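Local atomic coordinates of leucine aminopeptidase 2, chloroplastic (Streptomyces sp. BC16019, PDB entry 5LHJ), a protein that probably acts as a manganese-dependent aminopeptidase of the M17 family, removing N-terminal amino acids from peptides, and takes part in bottromycin maturation. Residues 173-185 / 476-490. Residues are numbered along the deposited sequence; the frame is centred on the assembly and turned at random.
Sequences AAEATCLARDLVN and EVPYGGTGFAVRTLI
Arg181 reaches from helix 173-185 into the segment 476-482 and ties two of its carbonyls together. Its chain, extended from CG to NE (chi2 178°), carries the guanidinium alongside the backbone from Glu476 to Thr482: NE gives a nearly straight bond to Thr482 O (2.9 Å, 168°), approaching from above that carbonyl's plane, while NH2 bonds Glu476 O at 2.9 Å. Pro478 lays CD over the centre of one guanidinium face, 3.4 Å from Arg181 CZ. With an alanine in place of Arg181, the carbonyls of Glu476 and Thr482 would probably lose these donors and Pro478 the flat group beneath it.

Gly481 suits its place because a side chain would run into Val184; its N binds Asn185 OD1 at 2.9 Å. Thr177 serves the other end: its OG1 donates to Ala173 O and accepts from Arg487 NE (3.2 Å), in the guanidinium plane. Val486 fits as a knob among Ala173, Ala176, Thr177 and Ala180, whose small side chains let the axes of segments 173-185 and 486-490 come within 9.6 Å.

Helix 124-139 covers Thr177 and Arg487 through Leu137, whose O takes Arg181 NH1, while helix 286-301 backs Val486 and Ile490, and strand 480-481 pairs antiparallel with 468-469.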
ATOM      1  N   ALA A 173     -42.469 -14.959  -8.838  1.00 20.88           N
ATOM      2  CA  ALA A 173     -41.498 -14.116  -8.148  1.00 20.52           C
ATOM      3  C   ALA A 173     -40.081 -14.681  -8.278  1.00 19.82           C
ATOM      4  O   ALA A 173     -39.122 -13.939  -8.514  1.00 19.09           O
ATOM      5  CB  ALA A 173     -41.873 -13.938  -6.673  1.00 20.85           C
ATOM      6  N   ALA A 174     -39.962 -16.001  -8.142  1.00 19.31           N
ATOM      7  CA  ALA A 174     -38.664 -16.668  -8.253  1.00 19.18           C
ATOM      8  C   ALA A 174     -38.126 -16.671  -9.675  1.00 19.47           C
ATOM      9  O   ALA A 174     -36.923 -16.482  -9.878  1.00 18.87           O
ATOM     10  CB  ALA A 174     -38.738 -18.079  -7.721  1.00 19.14           C
ATOM     11  N   GLU A 175     -39.004 -16.866 -10.650  1.00 19.96           N
ATOM     12  CA  GLU A 175     -38.589 -16.779 -12.055  1.00 21.21           C
ATOM     13  C   GLU A 175     -38.079 -15.374 -12.410  1.00 19.89           C
ATOM     14  O   GLU A 175     -37.082 -15.242 -13.102  1.00 19.11           O
ATOM     15  CB  GLU A 175     -39.710 -17.234 -12.983  1.00 24.00           C
ATOM     16  CG  GLU A 175     -39.886 -18.751 -12.954  1.00 26.82           C
ATOM     17  CD  GLU A 175     -41.147 -19.238 -13.639  1.00 30.79           C
ATOM     18  OE1 GLU A 175     -41.704 -18.489 -14.472  1.00 34.65           O
ATOM     19  OE2 GLU A 175     -41.587 -20.390 -13.355  1.00 35.11           O
ATOM     20  N   ALA A 176     -38.728 -14.341 -11.878  1.00 18.02           N
ATOM     21  CA  ALA A 176     -38.258 -12.951 -12.068  1.00 17.20           C
ATOM     22  C   ALA A 176     -36.881 -12.764 -11.402  1.00 16.63           C
ATOM     23  O   ALA A 176     -35.981 -12.160 -11.976  1.00 16.29           O
ATOM     24  CB  ALA A 176     -39.262 -11.969 -11.496  1.00 17.19           C
ATOM     25  N   THR A 177     -36.723 -13.301 -10.199  1.00 16.44           N
ATOM     26  CA  THR A 177     -35.428 -13.235  -9.513  1.00 16.27           C
ATOM     27  C   THR A 177     -34.331 -13.888 -10.365  1.00 16.43           C
ATOM     28  O   THR A 177     -33.239 -13.341 -10.516  1.00 15.87           O
ATOM     29  CB  THR A 177     -35.498 -13.893  -8.120  1.00 16.34           C
ATOM     30  OG1 THR A 177     -36.503 -13.248  -7.332  1.00 16.55           O
ATOM     31  CG2 THR A 177     -34.175 -13.790  -7.375  1.00 16.31           C
ATOM     32  N   CYS A 178     -34.628 -15.050 -10.943  1.00 16.70           N
ATOM     33  CA  CYS A 178     -33.638 -15.765 -11.757  1.00 17.26           C
ATOM     34  C   CYS A 178     -33.302 -15.045 -13.079  1.00 16.77           C
ATOM     35  O   CYS A 178     -32.180 -15.161 -13.581  1.00 16.34           O
ATOM     36  CB  CYS A 178     -34.097 -17.216 -11.988  1.00 18.16           C
ATOM     37  SG  CYS A 178     -34.070 -18.240 -10.478  1.00 20.25           S
ATOM     38  N   LEU A 179     -34.260 -14.295 -13.628  1.00 16.69           N
ATOM     39  CA  LEU A 179     -33.995 -13.417 -14.772  1.00 16.65           C
ATOM     40  C   LEU A 179     -32.923 -12.380 -14.381  1.00 15.88           C
ATOM     41  O   LEU A 179     -31.949 -12.165 -15.104  1.00 15.46           O
ATOM     42  CB  LEU A 179     -35.266 -12.708 -15.239  1.00 17.22           C
ATOM     43  CG  LEU A 179     -35.124 -11.561 -16.235  1.00 17.60           C
ATOM     44  CD1 LEU A 179     -34.428 -12.041 -17.504  1.00 18.22           C
ATOM     45  CD2 LEU A 179     -36.491 -10.972 -16.537  1.00 18.08           C
ATOM     46  N   ALA A 180     -33.118 -11.741 -13.233  1.00 15.17           N
ATOM     47  CA  ALA A 180     -32.126 -10.777 -12.747  1.00 14.84           C
ATOM     48  C   ALA A 180     -30.762 -11.455 -12.525  1.00 14.85           C
ATOM     49  O   ALA A 180     -29.737 -10.878 -12.885  1.00 14.42           O
ATOM     50  CB  ALA A 180     -32.598 -10.080 -11.489  1.00 14.67           C
ATOM     51  N   ARG A 181     -30.757 -12.665 -11.949  1.00 14.95           N
ATOM     52  CA  ARG A 181     -29.502 -13.421 -11.760  1.00 15.49           C
ATOM     53  C   ARG A 181     -28.781 -13.655 -13.092  1.00 15.96           C
ATOM     54  O   ARG A 181     -27.567 -13.461 -13.204  1.00 15.67           O
ATOM     55  CB  ARG A 181     -29.751 -14.769 -11.081  1.00 15.64           C
ATOM     56  CG  ARG A 181     -30.226 -14.691  -9.652  1.00 15.50           C
ATOM     57  CD  ARG A 181     -30.486 -16.068  -9.065  1.00 15.82           C
ATOM     58  NE  ARG A 181     -30.886 -16.025  -7.659  1.00 15.84           N
ATOM     59  CZ  ARG A 181     -31.175 -17.093  -6.922  1.00 16.19           C
ATOM     60  NH1 ARG A 181     -31.152 -18.316  -7.457  1.00 16.53           N
ATOM     61  NH2 ARG A 181     -31.489 -16.953  -5.634  1.00 16.24           N
ATOM     62  N   ASP A 182     -29.539 -14.062 -14.108  1.00 16.52           N
ATOM     63  CA  ASP A 182     -28.966 -14.281 -15.440  1.00 17.22           C
ATOM     64  C   ASP A 182     -28.337 -13.004 -16.016  1.00 17.08           C
ATOM     65  O   ASP A 182     -27.237 -13.045 -16.585  1.00 17.43           O
ATOM     66  CB  ASP A 182     -30.038 -14.787 -16.414  1.00 17.94           C
ATOM     67  CG  ASP A 182     -30.428 -16.238 -16.195  1.00 18.78           C
ATOM     68  OD1 ASP A 182     -29.762 -16.998 -15.444  1.00 18.46           O
ATOM     69  OD2 ASP A 182     -31.441 -16.631 -16.847  1.00 19.79           O
ATOM     70  N   LEU A 183     -29.022 -11.869 -15.872  1.00 16.64           N
ATOM     71  CA  LEU A 183     -28.526 -10.610 -16.400  1.00 16.63           C
ATOM     72  C   LEU A 183     -27.223 -10.195 -15.702  1.00 16.35           C
ATOM     73  O   LEU A 183     -26.266  -9.770 -16.353  1.00 16.13           O
ATOM     74  CB  LEU A 183     -29.584  -9.506 -16.270  1.00 16.76           C
ATOM     75  CG  LEU A 183     -30.831  -9.663 -17.136  1.00 17.24           C
ATOM     76  CD1 LEU A 183     -31.909  -8.713 -16.648  1.00 17.29           C
ATOM     77  CD2 LEU A 183     -30.510  -9.441 -18.616  1.00 17.72           C
ATOM     78  N   VAL A 184     -27.181 -10.360 -14.382  1.00 16.33           N
ATOM     79  CA  VAL A 184     -25.983 -10.003 -13.607  1.00 16.42           C
ATOM     80  C   VAL A 184     -24.824 -10.938 -13.940  1.00 16.76           C
ATOM     81  O   VAL A 184     -23.696 -10.472 -14.148  1.00 17.00           O
ATOM     82  CB  VAL A 184     -26.272  -9.992 -12.085  1.00 16.34           C
ATOM     83  CG1 VAL A 184     -24.993  -9.855 -11.259  1.00 16.54           C
ATOM     84  CG2 VAL A 184     -27.254  -8.879 -11.765  1.00 16.42           C
ATOM     85  N   ASN A 185     -25.100 -12.233 -14.022  1.00 16.99           N
ATOM     86  CA  ASN A 185     -24.079 -13.232 -14.361  1.00 17.45           C
ATOM     87  C   ASN A 185     -23.521 -13.116 -15.775  1.00 18.39           C
ATOM     88  O   ASN A 185     -22.382 -13.527 -16.022  1.00 18.83           O
ATOM     89  CB  ASN A 185     -24.609 -14.648 -14.136  1.00 17.37           C
ATOM     90  CG  ASN A 185     -24.633 -15.039 -12.668  1.00 17.03           C
ATOM     91  OD1 ASN A 185     -23.782 -14.603 -11.883  1.00 17.04           O
ATOM     92  ND2 ASN A 185     -25.605 -15.851 -12.283  1.00 16.76           N
ATOM     93  N   GLU A 476     -31.182 -20.449  -0.322  1.00 22.72           N
ATOM     94  CA  GLU A 476     -31.688 -20.352  -1.696  1.00 22.82           C
ATOM     95  C   GLU A 476     -30.830 -19.439  -2.592  1.00 21.77           C
ATOM     96  O   GLU A 476     -31.238 -19.136  -3.721  1.00 20.48           O
ATOM     97  CB  GLU A 476     -33.157 -19.894  -1.694  1.00 24.01           C
ATOM     98  CG  GLU A 476     -33.427 -18.419  -1.393  1.00 25.71           C
ATOM     99  CD  GLU A 476     -33.396 -18.060   0.077  1.00 28.01           C
ATOM    100  OE1 GLU A 476     -32.879 -18.845   0.899  1.00 29.72           O
ATOM    101  OE2 GLU A 476     -33.888 -16.972   0.414  1.00 31.90           O
ATOM    102  N   VAL A 477     -29.657 -19.010  -2.095  1.00 20.75           N
ATOM    103  CA  VAL A 477     -28.824 -18.026  -2.792  1.00 20.36           C
ATOM    104  C   VAL A 477     -27.541 -18.657  -3.348  1.00 19.90           C
ATOM    105  O   VAL A 477     -26.762 -19.272  -2.600  1.00 20.47           O
ATOM    106  CB  VAL A 477     -28.475 -16.839  -1.876  1.00 20.64           C
ATOM    107  CG1 VAL A 477     -27.750 -15.745  -2.671  1.00 20.40           C
ATOM    108  CG2 VAL A 477     -29.728 -16.273  -1.232  1.00 20.82           C
ATOM    109  N   PRO A 478     -27.301 -18.510  -4.670  1.00 19.31           N
ATOM    110  CA  PRO A 478     -26.130 -19.083  -5.317  1.00 19.00           C
ATOM    111  C   PRO A 478     -24.916 -18.198  -5.150  1.00 19.08           C
ATOM    112  O   PRO A 478     -25.040 -17.055  -4.702  1.00 18.69           O
ATOM    113  CB  PRO A 478     -26.530 -19.087  -6.798  1.00 19.22           C
ATOM    114  CG  PRO A 478     -27.344 -17.861  -6.931  1.00 18.95           C
ATOM    115  CD  PRO A 478     -28.135 -17.776  -5.643  1.00 19.07           C
ATOM    116  N   TYR A 479     -23.760 -18.729  -5.532  1.00 19.15           N
ATOM    117  CA  TYR A 479     -22.593 -17.893  -5.789  1.00 19.58           C
ATOM    118  C   TYR A 479     -22.940 -17.019  -6.988  1.00 18.36           C
ATOM    119  O   TYR A 479     -23.588 -17.489  -7.923  1.00 18.81           O
ATOM    120  CB  TYR A 479     -21.363 -18.749  -6.117  1.00 20.60           C
ATOM    121  CG  TYR A 479     -20.141 -17.910  -6.420  1.00 21.89           C
ATOM    122  CD1 TYR A 479     -19.890 -17.442  -7.701  1.00 22.39           C
ATOM    123  CD2 TYR A 479     -19.258 -17.554  -5.410  1.00 22.99           C
ATOM    124  CE1 TYR A 479     -18.785 -16.645  -7.969  1.00 23.27           C
ATOM    125  CE2 TYR A 479     -18.153 -16.761  -5.664  1.00 23.80           C
ATOM    126  CZ  TYR A 479     -17.919 -16.313  -6.943  1.00 24.04           C
ATOM    127  OH  TYR A 479     -16.818 -15.532  -7.201  1.00 26.29           O
ATOM    128  N   GLY A 480     -22.497 -15.770  -6.963  1.00 17.80           N
ATOM    129  CA  GLY A 480     -22.586 -14.860  -8.118  1.00 17.31           C
ATOM    130  C   GLY A 480     -23.811 -13.957  -8.067  1.00 16.59           C
ATOM    131  O   GLY A 480     -24.220 -13.503  -6.997  1.00 16.49           O
ATOM    132  N   GLY A 481     -24.395 -13.651  -9.221  1.00 15.93           N
ATOM    133  CA  GLY A 481     -25.566 -12.786  -9.260  1.00 15.66           C
ATOM    134  C   GLY A 481     -26.719 -13.380  -8.460  1.00 15.51           C
ATOM    135  O   GLY A 481     -27.054 -14.557  -8.622  1.00 15.82           O
ATOM    136  N   THR A 482     -27.324 -12.580  -7.581  1.00 14.95           N
ATOM    137  CA  THR A 482     -28.337 -13.072  -6.658  1.00 15.13           C
ATOM    138  C   THR A 482     -29.775 -12.684  -7.024  1.00 15.07           C
ATOM    139  O   THR A 482     -30.723 -13.346  -6.588  1.00 15.00           O
ATOM    140  CB  THR A 482     -28.094 -12.531  -5.243  1.00 15.17           C
ATOM    141  OG1 THR A 482     -28.176 -11.106  -5.266  1.00 14.85           O
ATOM    142  CG2 THR A 482     -26.743 -12.956  -4.721  1.00 15.31           C
ATOM    143  N   GLY A 483     -29.948 -11.638  -7.834  1.00 15.06           N
ATOM    144  CA  GLY A 483     -31.267 -11.069  -8.083  1.00 15.29           C
ATOM    145  C   GLY A 483     -31.863 -10.362  -6.871  1.00 15.40           C
ATOM    146  O   GLY A 483     -33.076 -10.194  -6.771  1.00 15.44           O
ATOM    147  N   PHE A 484     -30.996  -9.945  -5.946  1.00 15.47           N
ATOM    148  CA  PHE A 484     -31.414  -9.238  -4.741  1.00 15.59           C
ATOM    149  C   PHE A 484     -32.261  -8.015  -5.090  1.00 15.55           C
ATOM    150  O   PHE A 484     -31.955  -7.300  -6.047  1.00 15.33           O
ATOM    151  CB  PHE A 484     -30.198  -8.795  -3.927  1.00 15.77           C
ATOM    152  CG  PHE A 484     -30.540  -8.244  -2.568  1.00 15.90           C
ATOM    153  CD1 PHE A 484     -30.721  -9.095  -1.494  1.00 16.40           C
ATOM    154  CD2 PHE A 484     -30.658  -6.875  -2.363  1.00 16.13           C
ATOM    155  CE1 PHE A 484     -31.009  -8.594  -0.232  1.00 16.60           C
ATOM    156  CE2 PHE A 484     -30.964  -6.367  -1.107  1.00 16.16           C
ATOM    157  CZ  PHE A 484     -31.137  -7.241  -0.044  1.00 16.23           C
ATOM    158  N   ALA A 485     -33.335  -7.845  -4.315  1.00 15.67           N
ATOM    159  CA  ALA A 485     -34.310  -6.745  -4.368  1.00 15.83           C
ATOM    160  C   ALA A 485     -35.489  -6.962  -5.320  1.00 16.03           C
ATOM    161  O   ALA A 485     -36.485  -6.246  -5.226  1.00 16.23           O
ATOM    162  CB  ALA A 485     -33.653  -5.389  -4.620  1.00 15.95           C
ATOM    163  N   VAL A 486     -35.412  -7.960  -6.210  1.00 16.19           N
ATOM    164  CA  VAL A 486     -36.549  -8.269  -7.086  1.00 16.45           C
ATOM    165  C   VAL A 486     -37.800  -8.571  -6.256  1.00 17.03           C
ATOM    166  O   VAL A 486     -38.856  -7.964  -6.458  1.00 16.90           O
ATOM    167  CB  VAL A 486     -36.256  -9.439  -8.056  1.00 16.16           C
ATOM    168  CG1 VAL A 486     -37.516  -9.854  -8.810  1.00 16.24           C
ATOM    169  CG2 VAL A 486     -35.170  -9.044  -9.056  1.00 15.97           C
ATOM    170  N   ARG A 487     -37.669  -9.476  -5.306  1.00 17.79           N
ATOM    171  CA  ARG A 487     -38.824  -9.879  -4.526  1.00 19.15           C
ATOM    172  C   ARG A 487     -39.288  -8.800  -3.536  1.00 18.40           C
ATOM    173  O   ARG A 487     -40.495  -8.641  -3.326  1.00 18.48           O
ATOM    174  CB  ARG A 487     -38.578 -11.234  -3.874  1.00 21.16           C
ATOM    175  CG  ARG A 487     -38.720 -12.339  -4.916  1.00 23.35           C
ATOM    176  CD  ARG A 487     -38.361 -13.702  -4.376  1.00 25.72           C
ATOM    177  NE  ARG A 487     -36.921 -13.716  -4.209  1.00 28.60           N
ATOM    178  CZ  ARG A 487     -36.246 -13.998  -3.106  1.00 31.02           C
ATOM    179  NH1 ARG A 487     -36.838 -14.424  -1.994  1.00 32.68           N
ATOM    180  NH2 ARG A 487     -34.924 -13.913  -3.155  1.00 33.05           N
ATOM    181  N   THR A 488     -38.358  -8.024  -2.981  1.00 17.84           N
ATOM    182  CA  THR A 488     -38.734  -6.837  -2.199  1.00 17.62           C
ATOM    183  C   THR A 488     -39.547  -5.835  -3.038  1.00 17.60           C
ATOM    184  O   THR A 488     -40.574  -5.335  -2.583  1.00 17.58           O
ATOM    185  CB  THR A 488     -37.510  -6.148  -1.557  1.00 17.68           C
ATOM    186  OG1 THR A 488     -36.905  -7.047  -0.624  1.00 17.77           O
ATOM    187  CG2 THR A 488     -37.905  -4.872  -0.828  1.00 17.66           C
ATOM    188  N   LEU A 489     -39.099  -5.560  -4.256  1.00 17.20           N
ATOM    189  CA  LEU A 489     -39.818  -4.649  -5.144  1.00 17.66           C
ATOM    190  C   LEU A 489     -41.226  -5.162  -5.441  1.00 18.00           C
ATOM    191  O   LEU A 489     -42.189  -4.405  -5.368  1.00 18.10           O
ATOM    192  CB  LEU A 489     -39.077  -4.422  -6.458  1.00 17.59           C
ATOM    193  CG  LEU A 489     -37.827  -3.538  -6.434  1.00 17.58           C
ATOM    194  CD1 LEU A 489     -37.220  -3.571  -7.825  1.00 17.71           C
ATOM    195  CD2 LEU A 489     -38.102  -2.108  -5.987  1.00 17.77           C
ATOM    196  N   ILE A 490     -41.338  -6.445  -5.769  1.00 18.42           N
ATOM    197  CA  ILE A 490     -42.651  -7.029  -6.051  1.00 19.08           C
ATOM    198  C   ILE A 490     -43.577  -6.916  -4.837  1.00 19.71           C
ATOM    199  O   ILE A 490     -44.723  -6.491  -4.977  1.00 20.25           O
ATOM    200  CB  ILE A 490     -42.549  -8.497  -6.524  1.00 19.32           C
ATOM    201  CG1 ILE A 490     -41.862  -8.564  -7.894  1.00 19.35           C
ATOM    202  CG2 ILE A 490     -43.936  -9.142  -6.605  1.00 19.84           C
ATOM    203  CD1 ILE A 490     -41.482  -9.967  -8.321  1.00 19.21           C
TER
HETATM  204  O   HOH W   1     -35.187 -11.090  -4.926  1.00 18.12           O
HETATM  205  O   HOH W   2     -31.681 -14.434  -4.231  1.00 30.72           O
HETATM  206  O   HOH W   3     -25.716 -16.787  -9.601  1.00 15.59           O